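Local coordinates for protein adenosyl-chloride synthase (Thermotoga maritima, PDB 2ZBV) that binds adenosine and probably acts on S-adenosyl-L-methionine, as in related SAM hydrolases and SAM-dependent halogenases, at residues A[20-25]-A[131-136]; A[116-121]-A[127-132]; A[218-223]-A[229-234]; A[159-164]-A[169-174]. All blocks are in the same frame, centred on the assembly; numbering follows the deposited sequence.

Interaction 1. Residues A[20-25]-A[131-136]; sequences AVIKRI and IFAPVA
Val21, Ile22 and Ile25 of helix 14-25 pack on Ala133 and Pro134 of helix 127-140. This is a helix-helix contact in the N-terminal domain. The two segments run in the same general direction, and their axes come within 8.7 Å at a signed crossing angle of -32°. Three aliphatic bumps from 20-25 meet the methyl of Ala133 and the ring of Pro134. On one flank, Ile22 CG1 rests on Ala133 CB at 3.9 Å. The small methyl of Ala133 lets the backbones come close, and the CA atoms of Ile22 and Pro134 are 5.7 Å apart. Val21 and Ile25 lie one turn apart and meet different parts of the Pro134 ring. Val21 turns CG1 anti to its backbone N (chi1 166°), and this methyl meets Pro134 CD at 4.0 Å. The contact is apolar and mostly buried. Helix 127-140 is kinked here, because the proline nitrogen makes no bond to the preceding turn. Behind the contact, Ile22 also touches Leu64 of strand 62-66, so the helix pair sits against the sheet. On its outer side, helix 14-25 meets the second subunit, where Lys23 forms a salt bridge with Glu30 of that subunit. Ile25 makes the tightest touch of the contact: its extended chain (chi2 177°) brings CD1 to 3.5 Å from Pro134 CB.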
loop_
_atom_site.group_PDB
_atom_site.type_symbol
_atom_site.label_atom_id
_atom_site.label_comp_id
_atom_site.label_asym_id
_atom_site.label_seq_id
_atom_site.Cartn_x
_atom_site.Cartn_y
_atom_site.Cartn_z
ATOM N N ALA A 20 1.767 13.978 6.160
ATOM C CA ALA A 20 1.793 15.397 5.822
ATOM C C ALA A 20 2.193 16.193 7.059
ATOM O O ALA A 20 3.001 17.114 6.975
ATOM C CB ALA A 20 0.428 15.848 5.322
ATOM N N VAL A 21 1.639 15.823 8.210
ATOM C CA VAL A 21 1.954 16.508 9.457
ATOM C C VAL A 21 3.436 16.352 9.794
ATOM O O VAL A 21 4.091 17.306 10.212
ATOM C CB VAL A 21 1.108 15.953 10.621
ATOM C CG1 VAL A 21 1.677 16.425 11.952
ATOM C CG2 VAL A 21 -0.346 16.417 10.470
ATOM N N ILE A 22 3.958 15.143 9.612
ATOM C CA ILE A 22 5.359 14.873 9.886
ATOM C C ILE A 22 6.266 15.692 8.968
ATOM O O ILE A 22 7.212 16.334 9.431
ATOM C CB ILE A 22 5.680 13.373 9.694
ATOM C CG1 ILE A 22 4.944 12.551 10.755
ATOM C CG2 ILE A 22 7.203 13.144 9.770
ATOM C CD1 ILE A 22 5.134 11.050 10.603
ATOM N N LYS A 23 5.961 15.673 7.673
ATOM C CA LYS A 23 6.745 16.390 6.670
ATOM C C LYS A 23 6.645 17.910 6.777
ATOM O O LYS A 23 7.504 18.632 6.262
ATOM C CB LYS A 23 6.320 15.954 5.268
ATOM C CG LYS A 23 6.749 14.544 4.897
ATOM C CD LYS A 23 8.259 14.468 4.717
ATOM C CE LYS A 23 8.681 13.139 4.114
ATOM N NZ LYS A 23 10.129 13.147 3.764
ATOM N N ARG A 24 5.588 18.392 7.423
ATOM C CA ARG A 24 5.406 19.828 7.604
ATOM C C ARG A 24 6.382 20.243 8.692
ATOM O O ARG A 24 6.995 21.307 8.620
ATOM C CB ARG A 24 3.965 20.152 8.029
ATOM C CG ARG A 24 2.929 19.866 6.948
ATOM C CD ARG A 24 1.488 20.072 7.427
ATOM N NE ARG A 24 1.182 21.486 7.640
ATOM C CZ ARG A 24 -0.040 21.970 7.851
ATOM N NH1 ARG A 24 -1.091 21.157 7.880
ATOM N NH2 ARG A 24 -0.212 23.274 8.032
ATOM N N ILE A 25 6.525 19.380 9.693
ATOM C CA ILE A 25 7.433 19.633 10.801
ATOM C C ILE A 25 8.877 19.466 10.339
ATOM O O ILE A 25 9.719 20.321 10.595
ATOM C CB ILE A 25 7.160 18.672 11.963
ATOM C CG1 ILE A 25 5.839 19.048 12.633
ATOM C CG2 ILE A 25 8.298 18.722 12.973
ATOM C CD1 ILE A 25 5.451 18.116 13.742
ATOM N N ILE A 131 -1.064 14.178 18.024
ATOM C CA ILE A 131 -0.105 14.046 19.112
ATOM C C ILE A 131 1.085 13.128 18.823
ATOM O O ILE A 131 2.237 13.534 18.974
ATOM C CB ILE A 131 -0.805 13.533 20.388
ATOM C CG1 ILE A 131 -1.942 14.485 20.787
ATOM C CG2 ILE A 131 0.219 13.387 21.518
ATOM C CD1 ILE A 131 -2.706 14.058 22.051
ATOM N N PHE A 132 0.805 11.892 18.416
ATOM C CA PHE A 132 1.868 10.924 18.149
ATOM C C PHE A 132 2.786 11.249 16.985
ATOM O O PHE A 132 4.010 11.238 17.139
ATOM C CB PHE A 132 1.273 9.524 17.948
ATOM C CG PHE A 132 0.609 8.968 19.176
ATOM C CD1 PHE A 132 1.313 8.858 20.373
ATOM C CD2 PHE A 132 -0.717 8.546 19.135
ATOM C CE1 PHE A 132 0.708 8.339 21.512
ATOM C CE2 PHE A 132 -1.338 8.023 20.270
ATOM C CZ PHE A 132 -0.627 7.918 21.459
ATOM N N ALA A 133 2.207 11.529 15.819
ATOM C CA ALA A 133 3.018 11.825 14.645
ATOM C C ALA A 133 3.936 13.027 14.858
ATOM O O ALA A 133 5.138 12.934 14.636
ATOM C CB ALA A 133 2.123 12.044 13.415
ATOM N N PRO A 134 3.386 14.171 15.295
ATOM C CA PRO A 134 4.275 15.320 15.495
ATOM C C PRO A 134 5.365 15.068 16.536
ATOM O O PRO A 134 6.500 15.530 16.382
ATOM C CB PRO A 134 3.309 16.449 15.875
ATOM C CG PRO A 134 2.111 15.725 16.450
ATOM C CD PRO A 134 1.978 14.544 15.522
ATOM N N VAL A 135 5.031 14.332 17.591
ATOM C CA VAL A 135 6.017 14.020 18.615
ATOM C C VAL A 135 7.147 13.182 18.013
ATOM O O VAL A 135 8.333 13.457 18.247
ATOM C CB VAL A 135 5.368 13.275 19.800
ATOM C CG1 VAL A 135 6.433 12.618 20.667
ATOM C CG2 VAL A 135 4.566 14.270 20.641
ATOM N N ALA A 136 6.785 12.172 17.222
ATOM C CA ALA A 136 7.791 11.331 16.577
ATOM C C ALA A 136 8.633 12.204 15.651
ATOM O O ALA A 136 9.850 12.043 15.572
ATOM C CB ALA A 136 7.121 10.212 15.776
#

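Interaction 2. Residues A[116-121]-A[127-132]; sequences LFYKKN and HGRDIF
Phe117 and Ile131 extend in the same direction, flank to flank. Ile131 CG1 stands over the centre of the Phe117 ring, 4.0 Å from the centroid, in a CH-pi contact. Its CG2 meets ring atom CE1 of Phe117 at 3.6 Å. Next along the chain, the backbone joins the two segments: Tyr118 N donates to Asp130 O at 3.0 Å, nearly straight at 170°. Tyr118 holds CG anti to its backbone N (chi1 161°), which carries the ring alongside Arg129 and Asp130. Asp130 OD1 lies at the ring edge, in plane, 3.2 Å from Tyr118 CD2. Arg129 bends at chi3 (68°) and grips Asp130 side-on, as a salt bridge. Its NE reaches Asp130 OD1 at 2.7 Å, and its NH2 reaches the syn lone pair of Asp130 OD2 at 3.2 Å. Ser123 OG also bonds OD2, so the carboxylate is well anchored. Lys119 NZ comes to 3.4 Å from Arg129 NH2, and the nearby Asp130 carboxylate would probably offset these like charges. The outer ends of Tyr118 and Arg129 both meet Asp56 of the second subunit. This is a loop folded onto the first, pi-type turn of helix 127-140, at a subunit interface beside the adenosine pocket.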
loop_
_atom_site.group_PDB
_atom_site.type_symbol
_atom_site.label_atom_id
_atom_site.label_comp_id
_atom_site.label_asym_id
_atom_site.label_seq_id
_atom_site.Cartn_x
_atom_site.Cartn_y
_atom_site.Cartn_z
ATOM N N LEU A 116 4.473 20.284 21.501
ATOM C CA LEU A 116 4.911 19.360 20.463
ATOM C C LEU A 116 3.749 18.906 19.574
ATOM O O LEU A 116 3.963 18.303 18.515
ATOM C CB LEU A 116 5.567 18.140 21.110
ATOM C CG LEU A 116 6.736 18.451 22.056
ATOM C CD1 LEU A 116 7.210 17.166 22.730
ATOM C CD2 LEU A 116 7.871 19.106 21.271
ATOM N N PHE A 117 2.526 19.210 19.997
ATOM C CA PHE A 117 1.329 18.804 19.259
ATOM C C PHE A 117 1.152 19.519 17.931
ATOM O O PHE A 117 1.701 20.595 17.714
ATOM C CB PHE A 117 0.072 19.026 20.117
ATOM C CG PHE A 117 0.050 18.229 21.397
ATOM C CD1 PHE A 117 1.095 17.366 21.724
ATOM C CD2 PHE A 117 -1.029 18.326 22.267
ATOM C CE1 PHE A 117 1.065 16.611 22.890
ATOM C CE2 PHE A 117 -1.071 17.575 23.438
ATOM C CZ PHE A 117 -0.022 16.714 23.752
ATOM N N TYR A 118 0.374 18.904 17.045
ATOM C CA TYR A 118 0.081 19.465 15.731
ATOM C C TYR A 118 -1.001 20.530 15.907
ATOM O O TYR A 118 -1.037 21.519 15.178
ATOM C CB TYR A 118 -0.380 18.343 14.786
ATOM C CG TYR A 118 -1.135 18.768 13.540
ATOM C CD1 TYR A 118 -0.587 19.669 12.627
ATOM C CD2 TYR A 118 -2.394 18.229 13.257
ATOM C CE1 TYR A 118 -1.282 20.023 11.451
ATOM C CE2 TYR A 118 -3.091 18.570 12.102
ATOM C CZ TYR A 118 -2.532 19.465 11.202
ATOM O OH TYR A 118 -3.228 19.781 10.055
ATOM N N LYS A 119 -1.877 20.328 16.886
ATOM C CA LYS A 119 -2.936 21.292 17.164
ATOM C C LYS A 119 -3.084 21.554 18.653
ATOM O O LYS A 119 -2.859 20.669 19.475
ATOM C CB LYS A 119 -4.271 20.818 16.583
ATOM C CG LYS A 119 -4.296 20.870 15.067
ATOM C CD LYS A 119 -5.703 20.829 14.498
ATOM C CE LYS A 119 -6.373 19.495 14.718
ATOM N NZ LYS A 119 -7.588 19.414 13.864
ATOM N N LYS A 120 -3.458 22.783 18.989
ATOM C CA LYS A 120 -3.641 23.189 20.375
ATOM C C LYS A 120 -4.684 22.302 21.045
ATOM O O LYS A 120 -4.518 21.885 22.190
ATOM C CB LYS A 120 -4.077 24.657 20.431
ATOM C CG LYS A 120 -4.186 25.232 21.836
ATOM C CD LYS A 120 -4.460 26.733 21.797
ATOM C CE LYS A 120 -5.771 27.046 21.078
ATOM N NZ LYS A 120 -6.041 28.516 21.003
ATOM N N ASN A 121 -5.757 22.017 20.318
ATOM C CA ASN A 121 -6.835 21.167 20.816
ATOM C C ASN A 121 -6.922 19.915 19.945
ATOM O O ASN A 121 -7.573 19.916 18.901
ATOM C CB ASN A 121 -8.171 21.919 20.766
ATOM C CG ASN A 121 -8.235 23.071 21.753
ATOM O OD1 ASN A 121 -8.878 24.088 21.488
ATOM N ND2 ASN A 121 -7.582 22.911 22.904
ATOM N N HIS A 127 -5.456 10.929 17.824
ATOM C CA HIS A 127 -4.224 11.380 18.457
ATOM C C HIS A 127 -3.037 10.985 17.574
ATOM O O HIS A 127 -1.969 11.590 17.647
ATOM C CB HIS A 127 -4.085 10.768 19.852
ATOM C CG HIS A 127 -5.010 11.363 20.872
ATOM N ND1 HIS A 127 -5.960 12.310 20.555
ATOM C CD2 HIS A 127 -5.138 11.134 22.201
ATOM C CE1 HIS A 127 -6.633 12.641 21.644
ATOM N NE2 HIS A 127 -6.155 11.940 22.657
ATOM N N GLY A 128 -3.234 9.975 16.729
ATOM C CA GLY A 128 -2.172 9.557 15.833
ATOM C C GLY A 128 -1.663 10.724 14.999
ATOM O O GLY A 128 -0.461 10.847 14.755
ATOM N N ARG A 129 -2.574 11.586 14.559
ATOM C CA ARG A 129 -2.210 12.756 13.748
ATOM C C ARG A 129 -1.854 13.989 14.583
ATOM O O ARG A 129 -0.900 14.709 14.276
ATOM C CB ARG A 129 -3.373 13.151 12.821
ATOM C CG ARG A 129 -3.171 14.485 12.084
ATOM C CD ARG A 129 -4.481 15.029 11.498
ATOM N NE ARG A 129 -5.418 15.440 12.545
ATOM C CZ ARG A 129 -6.716 15.665 12.355
ATOM N NH1 ARG A 129 -7.254 15.525 11.148
ATOM N NH2 ARG A 129 -7.482 16.020 13.381
ATOM N N ASP A 130 -2.631 14.217 15.638
ATOM C CA ASP A 130 -2.465 15.402 16.469
ATOM C C ASP A 130 -1.434 15.372 17.577
ATOM O O ASP A 130 -0.978 16.431 18.015
ATOM C CB ASP A 130 -3.820 15.794 17.063
ATOM C CG ASP A 130 -4.876 16.006 15.999
ATOM O OD1 ASP A 130 -4.501 16.386 14.868
ATOM O OD2 ASP A 130 -6.077 15.805 16.293
ATOM N N ILE A 131 -1.064 14.178 18.024
ATOM C CA ILE A 131 -0.105 14.046 19.112
ATOM C C ILE A 131 1.085 13.128 18.823
ATOM O O ILE A 131 2.237 13.534 18.974
ATOM C CB ILE A 131 -0.805 13.533 20.388
ATOM C CG1 ILE A 131 -1.942 14.485 20.787
ATOM C CG2 ILE A 131 0.219 13.387 21.518
ATOM C CD1 ILE A 131 -2.706 14.058 22.051
ATOM N N PHE A 132 0.805 11.892 18.416
ATOM C CA PHE A 132 1.868 10.924 18.149
ATOM C C PHE A 132 2.786 11.249 16.985
ATOM O O PHE A 132 4.010 11.238 17.139
ATOM C CB PHE A 132 1.273 9.524 17.948
ATOM C CG PHE A 132 0.609 8.968 19.176
ATOM C CD1 PHE A 132 1.313 8.858 20.373
ATOM C CD2 PHE A 132 -0.717 8.546 19.135
ATOM C CE1 PHE A 132 0.708 8.339 21.512
ATOM C CE2 PHE A 132 -1.338 8.023 20.270
ATOM C CZ PHE A 132 -0.627 7.918 21.459
#

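Interaction 3. Residues A[218-223]-A[229-234]. With ADN (adenosine), chain F.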
loop_
_atom_site.group_PDB
_atom_site.type_symbol
_atom_site.label_atom_id
_atom_site.label_comp_id
_atom_site.label_asym_id
_atom_site.label_seq_id
_atom_site.Cartn_x
_atom_site.Cartn_y
_atom_site.Cartn_z
ATOM N N LYS A 218 15.288 -25.815 5.816
ATOM C CA LYS A 218 15.827 -24.469 5.716
ATOM C C LYS A 218 15.018 -23.619 4.744
ATOM O O LYS A 218 14.654 -22.482 5.055
ATOM C CB LYS A 218 17.279 -24.518 5.240
ATOM C CG LYS A 218 18.239 -25.202 6.197
ATOM C CD LYS A 218 19.643 -25.231 5.610
ATOM C CE LYS A 218 20.635 -25.896 6.551
ATOM N NZ LYS A 218 21.989 -25.988 5.925
ATOM N N ALA A 219 14.734 -24.180 3.571
ATOM C CA ALA A 219 13.998 -23.460 2.535
ATOM C C ALA A 219 12.703 -24.157 2.125
ATOM O O ALA A 219 12.581 -25.378 2.233
ATOM C CB ALA A 219 14.894 -23.270 1.308
ATOM N N PHE A 220 11.744 -23.370 1.645
ATOM C CA PHE A 220 10.452 -23.901 1.216
ATOM C C PHE A 220 10.656 -25.001 0.172
ATOM O O PHE A 220 10.006 -26.055 0.216
ATOM C CB PHE A 220 9.596 -22.786 0.602
ATOM C CG PHE A 220 9.446 -21.578 1.484
ATOM C CD1 PHE A 220 8.665 -21.630 2.637
ATOM C CD2 PHE A 220 10.095 -20.383 1.163
ATOM C CE1 PHE A 220 8.527 -20.512 3.462
ATOM C CE2 PHE A 220 9.964 -19.261 1.977
ATOM C CZ PHE A 220 9.178 -19.325 3.132
ATOM N N GLY A 221 11.572 -24.749 -0.759
ATOM C CA GLY A 221 11.837 -25.704 -1.818
ATOM C C GLY A 221 12.549 -26.977 -1.393
ATOM O O GLY A 221 12.862 -27.810 -2.242
ATOM N N ASP A 222 12.808 -27.134 -0.097
ATOM C CA ASP A 222 13.489 -28.332 0.389
ATOM C C ASP A 222 12.541 -29.513 0.543
ATOM O O ASP A 222 12.964 -30.625 0.868
ATOM C CB ASP A 222 14.193 -28.061 1.717
ATOM C CG ASP A 222 15.377 -27.136 1.559
ATOM O OD1 ASP A 222 15.937 -27.083 0.442
ATOM O OD2 ASP A 222 15.754 -26.473 2.545
ATOM N N VAL A 223 11.255 -29.261 0.323
ATOM C CA VAL A 223 10.250 -30.307 0.395
ATOM C C VAL A 223 9.483 -30.220 -0.909
ATOM O O VAL A 223 9.599 -29.230 -1.636
ATOM C CB VAL A 223 9.287 -30.117 1.595
ATOM C CG1 VAL A 223 10.074 -30.163 2.898
ATOM C CG2 VAL A 223 8.523 -28.800 1.467
ATOM N N LEU A 229 6.383 -27.781 6.205
ATOM C CA LEU A 229 7.748 -27.679 6.695
ATOM C C LEU A 229 7.814 -26.740 7.887
ATOM O O LEU A 229 7.003 -25.815 8.019
ATOM C CB LEU A 229 8.701 -27.161 5.612
ATOM C CG LEU A 229 8.472 -25.731 5.099
ATOM C CD1 LEU A 229 9.803 -25.052 4.798
ATOM C CD2 LEU A 229 7.590 -25.780 3.863
ATOM N N VAL A 230 8.784 -26.995 8.755
ATOM C CA VAL A 230 9.012 -26.162 9.926
ATOM C C VAL A 230 10.375 -25.533 9.699
ATOM O O VAL A 230 11.339 -26.224 9.363
ATOM C CB VAL A 230 9.027 -27.004 11.225
ATOM C CG1 VAL A 230 9.675 -26.222 12.347
ATOM C CG2 VAL A 230 7.599 -27.383 11.610
ATOM N N HIS A 231 10.462 -24.220 9.862
ATOM C CA HIS A 231 11.733 -23.552 9.648
ATOM C C HIS A 231 11.808 -22.257 10.446
ATOM O O HIS A 231 10.826 -21.839 11.074
ATOM C CB HIS A 231 11.905 -23.246 8.157
ATOM C CG HIS A 231 10.975 -22.185 7.655
ATOM N ND1 HIS A 231 11.420 -20.968 7.186
ATOM C CD2 HIS A 231 9.624 -22.143 7.587
ATOM C CE1 HIS A 231 10.383 -20.223 6.848
ATOM N NE2 HIS A 231 9.281 -20.911 7.082
ATOM N N PRO A 232 12.987 -21.619 10.460
ATOM C CA PRO A 232 13.103 -20.362 11.205
ATOM C C PRO A 232 12.763 -19.223 10.243
ATOM O O PRO A 232 13.357 -19.142 9.172
ATOM C CB PRO A 232 14.568 -20.347 11.621
ATOM C CG PRO A 232 15.253 -21.003 10.448
ATOM C CD PRO A 232 14.317 -22.152 10.101
ATOM N N ASP A 233 11.807 -18.364 10.600
ATOM C CA ASP A 233 11.453 -17.260 9.713
ATOM C C ASP A 233 12.568 -16.212 9.718
ATOM O O ASP A 233 13.594 -16.398 10.367
ATOM C CB ASP A 233 10.095 -16.629 10.084
ATOM C CG ASP A 233 10.098 -15.927 11.436
ATOM O OD1 ASP A 233 11.182 -15.585 11.947
ATOM O OD2 ASP A 233 8.991 -15.702 11.981
ATOM N N SER A 234 12.371 -15.119 8.991
ATOM C CA SER A 234 13.390 -14.081 8.883
ATOM C C SER A 234 13.736 -13.339 10.174
ATOM O O SER A 234 14.737 -12.631 10.223
ATOM C CB SER A 234 12.987 -13.071 7.804
ATOM O OG SER A 234 11.769 -12.425 8.125
HETATM O "O5'" ADN F . 11.971 -14.454 0.397
HETATM C "C5'" ADN F . 10.801 -13.878 -0.168
HETATM C "C4'" ADN F . 10.186 -14.885 -1.131
HETATM O "O4'" ADN F . 9.784 -16.096 -0.442
HETATM C "C3'" ADN F . 8.914 -14.342 -1.817
HETATM O "O3'" ADN F . 9.245 -13.717 -3.046
HETATM C "C2'" ADN F . 8.009 -15.598 -1.964
HETATM O "O2'" ADN F . 7.713 -15.887 -3.343
HETATM C "C1'" ADN F . 8.790 -16.734 -1.289
HETATM N N9 ADN F . 7.894 -17.555 -0.462
HETATM C C8 ADN F . 7.243 -17.149 0.679
HETATM N N7 ADN F . 6.529 -18.121 1.158
HETATM C C5 ADN F . 6.665 -19.210 0.370
HETATM C C6 ADN F . 6.138 -20.538 0.385
HETATM N N6 ADN F . 5.272 -20.934 1.381
HETATM N N1 ADN F . 6.502 -21.394 -0.595
HETATM C C2 ADN F . 7.343 -21.023 -1.570
HETATM N N3 ADN F . 7.856 -19.789 -1.619
HETATM C C4 ADN F . 7.548 -18.865 -0.681
#
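Asp222 OD2 accepts from Ala219 N at 2.7 Å and, weakly, from Lys218 N. The first donor comes from above the carboxylate plane. With Asp222 N bonded back to Ala219 O at 2.9 Å, these bonds close a tight loop with a short 3-10 segment at 220-222. The loop joins strand 210-216 to strand 228-232 in the C-terminal domain and forms part of the adenosine pocket. Strand 228-232 packs against it through Leu229 and His231. Leu229 CD1 sits 3.8 Å from Phe220 CA, and Leu229 CD2 meets Val223 CG2 at 4.0 Å. Phe220 is thus packed from the strand side, while one ring face is given to the ligand. The adenine base lies over that face, with ADN C5 about 3.5 Å above the ring centre. Asn182, Val242 and Leu244 of the same chain also bond the adenosine. Asp7, Asp68 and Thr125 of the third subunit complete its grip, so the pocket lies between subunits. His231 meets the Phe220 ring obliquely, with planes 69° apart. His231 NE2 also has a weak bond to Glu239, whereas the buried ND1 has no partner in the model. The ring is nearest Phe220 through His231 NE2, 3.7 Å from Phe220 CE1.

Interaction 4. Residues A[159-164]-A[169-174]; sequences KMRKPV and KVIGEV
Ile171 meets both Arg161 and Val164 across the contact, and its two branches divide the work. From CB, the short branch CG2 turns to Val164. It touches Val164 CG2 at 3.5 Å, and the two side chains project together. Ile171 CG2 is also 3.5 Å from Val164 O. The longer branch leaves CB with CG1 anti to the backbone N (chi1 173°). It stays extended, so CD1 reaches the guanidinium of Arg161. There CD1 comes in at the edge, in plane, 3.3 Å from Arg161 NE and 3.5 Å from Arg161 NH2. The extended arginine chain crosses the isoleucine at about a right angle. One backbone bond ties the segments: Ile171 N donates to Val164 O at 3.2 Å, almost head-on to the carbonyl. Val164 O also receives a CA-H contact from Val170. Pro163 CA lies 3.3 Å from Ile171 O, a further CA-H...O contact, and its ring comes close to Gly172. Segment 159-164 lies in the loop that follows helix 127-140 and leads into the C-terminal sheet. Strand 164-166 runs antiparallel to strand 169-177, which pairs on through Val170 and Gly172 with strand 258-262. At the other end, selenomethionine Met160 packs on helix 43-54.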
loop_
_atom_site.group_PDB
_atom_site.type_symbol
_atom_site.label_atom_id
_atom_site.label_comp_id
_atom_site.label_asym_id
_atom_site.label_seq_id
_atom_site.Cartn_x
_atom_site.Cartn_y
_atom_site.Cartn_z
ATOM N N LYS A 159 -0.739 -9.570 28.756
ATOM C CA LYS A 159 -0.541 -10.870 29.377
ATOM C C LYS A 159 -0.277 -11.898 28.286
ATOM O O LYS A 159 -1.121 -12.123 27.421
ATOM C CB LYS A 159 -1.774 -11.273 30.192
ATOM C CG LYS A 159 -1.962 -10.465 31.469
ATOM C CD LYS A 159 -3.192 -10.918 32.243
ATOM C CE LYS A 159 -3.356 -10.120 33.528
ATOM N NZ LYS A 159 -3.444 -8.657 33.254
HETATM N N MSE A 160 0.903 -12.506 28.320
HETATM C CA MSE A 160 1.265 -13.512 27.330
HETATM C C MSE A 160 1.896 -14.722 27.991
HETATM O O MSE A 160 2.748 -14.586 28.866
HETATM C CB MSE A 160 2.269 -12.952 26.327
HETATM C CG MSE A 160 1.898 -11.630 25.706
HETATM SE SE MSE A 160 3.205 -11.158 24.365
HETATM C CE MSE A 160 2.001 -10.867 22.870
ATOM N N ARG A 161 1.484 -15.907 27.558
ATOM C CA ARG A 161 2.035 -17.144 28.091
ATOM C C ARG A 161 3.349 -17.400 27.358
ATOM O O ARG A 161 3.346 -17.845 26.208
ATOM C CB ARG A 161 1.059 -18.297 27.850
ATOM C CG ARG A 161 1.578 -19.663 28.265
ATOM C CD ARG A 161 0.593 -20.753 27.876
ATOM N NE ARG A 161 1.113 -22.090 28.148
ATOM C CZ ARG A 161 1.389 -22.558 29.363
ATOM N NH1 ARG A 161 1.193 -21.797 30.433
ATOM N NH2 ARG A 161 1.860 -23.788 29.506
ATOM N N LYS A 162 4.465 -17.106 28.018
ATOM C CA LYS A 162 5.785 -17.296 27.423
ATOM C C LYS A 162 5.984 -18.702 26.871
ATOM O O LYS A 162 5.633 -19.689 27.517
ATOM C CB LYS A 162 6.884 -17.005 28.453
ATOM C CG LYS A 162 8.239 -17.617 28.090
ATOM C CD LYS A 162 9.276 -16.586 27.674
ATOM C CE LYS A 162 9.938 -15.944 28.881
ATOM N NZ LYS A 162 11.097 -15.098 28.483
ATOM N N PRO A 163 6.551 -18.810 25.660
ATOM C CA PRO A 163 6.778 -20.132 25.074
ATOM C C PRO A 163 7.860 -20.845 25.878
ATOM O O PRO A 163 8.937 -20.292 26.111
ATOM C CB PRO A 163 7.222 -19.806 23.650
ATOM C CG PRO A 163 7.944 -18.511 23.822
ATOM C CD PRO A 163 7.027 -17.749 24.756
ATOM N N VAL A 164 7.568 -22.063 26.312
ATOM C CA VAL A 164 8.530 -22.827 27.091
ATOM C C VAL A 164 8.795 -24.196 26.489
ATOM O O VAL A 164 8.011 -24.702 25.685
ATOM C CB VAL A 164 8.038 -23.037 28.540
ATOM C CG1 VAL A 164 7.890 -21.694 29.247
ATOM C CG2 VAL A 164 6.715 -23.790 28.526
ATOM N N LYS A 169 8.843 -31.331 23.927
ATOM C CA LYS A 169 8.073 -30.461 23.049
ATOM C C LYS A 169 8.120 -28.994 23.442
ATOM O O LYS A 169 8.524 -28.638 24.553
ATOM C CB LYS A 169 6.613 -30.916 22.998
ATOM C CG LYS A 169 5.856 -30.701 24.295
ATOM C CD LYS A 169 4.401 -31.121 24.157
ATOM C CE LYS A 169 3.636 -30.868 25.447
ATOM N NZ LYS A 169 2.205 -31.269 25.348
ATOM N N VAL A 170 7.703 -28.146 22.511
ATOM C CA VAL A 170 7.658 -26.713 22.737
ATOM C C VAL A 170 6.217 -26.251 22.552
ATOM O O VAL A 170 5.555 -26.613 21.577
ATOM C CB VAL A 170 8.568 -25.955 21.748
ATOM C CG1 VAL A 170 10.025 -26.251 22.050
ATOM C CG2 VAL A 170 8.238 -26.361 20.322
ATOM N N ILE A 171 5.733 -25.467 23.506
ATOM C CA ILE A 171 4.374 -24.950 23.460
ATOM C C ILE A 171 4.422 -23.453 23.186
ATOM O O ILE A 171 5.258 -22.741 23.737
ATOM C CB ILE A 171 3.641 -25.191 24.801
ATOM C CG1 ILE A 171 2.286 -24.478 24.791
ATOM C CG2 ILE A 171 4.505 -24.701 25.957
ATOM C CD1 ILE A 171 1.512 -24.580 26.094
ATOM N N GLY A 172 3.528 -22.981 22.326
ATOM C CA GLY A 172 3.499 -21.569 22.000
ATOM C C GLY A 172 2.187 -21.170 21.359
ATOM O O GLY A 172 1.171 -21.851 21.525
ATOM N N GLU A 173 2.209 -20.067 20.617
ATOM C CA GLU A 173 1.012 -19.568 19.952
ATOM C C GLU A 173 1.368 -19.007 18.586
ATOM O O GLU A 173 2.516 -18.652 18.339
ATOM C CB GLU A 173 0.380 -18.449 20.783
ATOM C CG GLU A 173 0.140 -18.810 22.238
ATOM C CD GLU A 173 0.180 -17.597 23.146
ATOM O OE1 GLU A 173 -0.670 -16.697 22.983
ATOM O OE2 GLU A 173 1.073 -17.544 24.019
ATOM N N VAL A 174 0.370 -18.930 17.710
ATOM C CA VAL A 174 0.546 -18.369 16.375
ATOM C C VAL A 174 0.590 -16.854 16.566
ATOM O O VAL A 174 -0.357 -16.254 17.085
ATOM C CB VAL A 174 -0.646 -18.718 15.454
ATOM C CG1 VAL A 174 -0.519 -17.974 14.127
ATOM C CG2 VAL A 174 -0.696 -20.224 15.212
#

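How the interactions relate
Interactions 1 and 2 share helix 127-140, with centres 8 Å apart, and lie together in the N-terminal domain. Interaction 4 follows in the chain, at the link into the C-terminal sheet, and interaction 3 comes last. Interactions 3 and 4 lie on that same sheet, with centres 21 Å apart and nearest atoms about 8 Å apart. Interaction 3 is about 40 Å from interaction 1, between centres, on the opposite side of the chain's centre. Interaction 2 lies near one adenosine and interaction 3 lines another. Because each pocket combines N-terminal residues of one subunit with C-terminal residues of another, one chain takes part in two sites of the trimer.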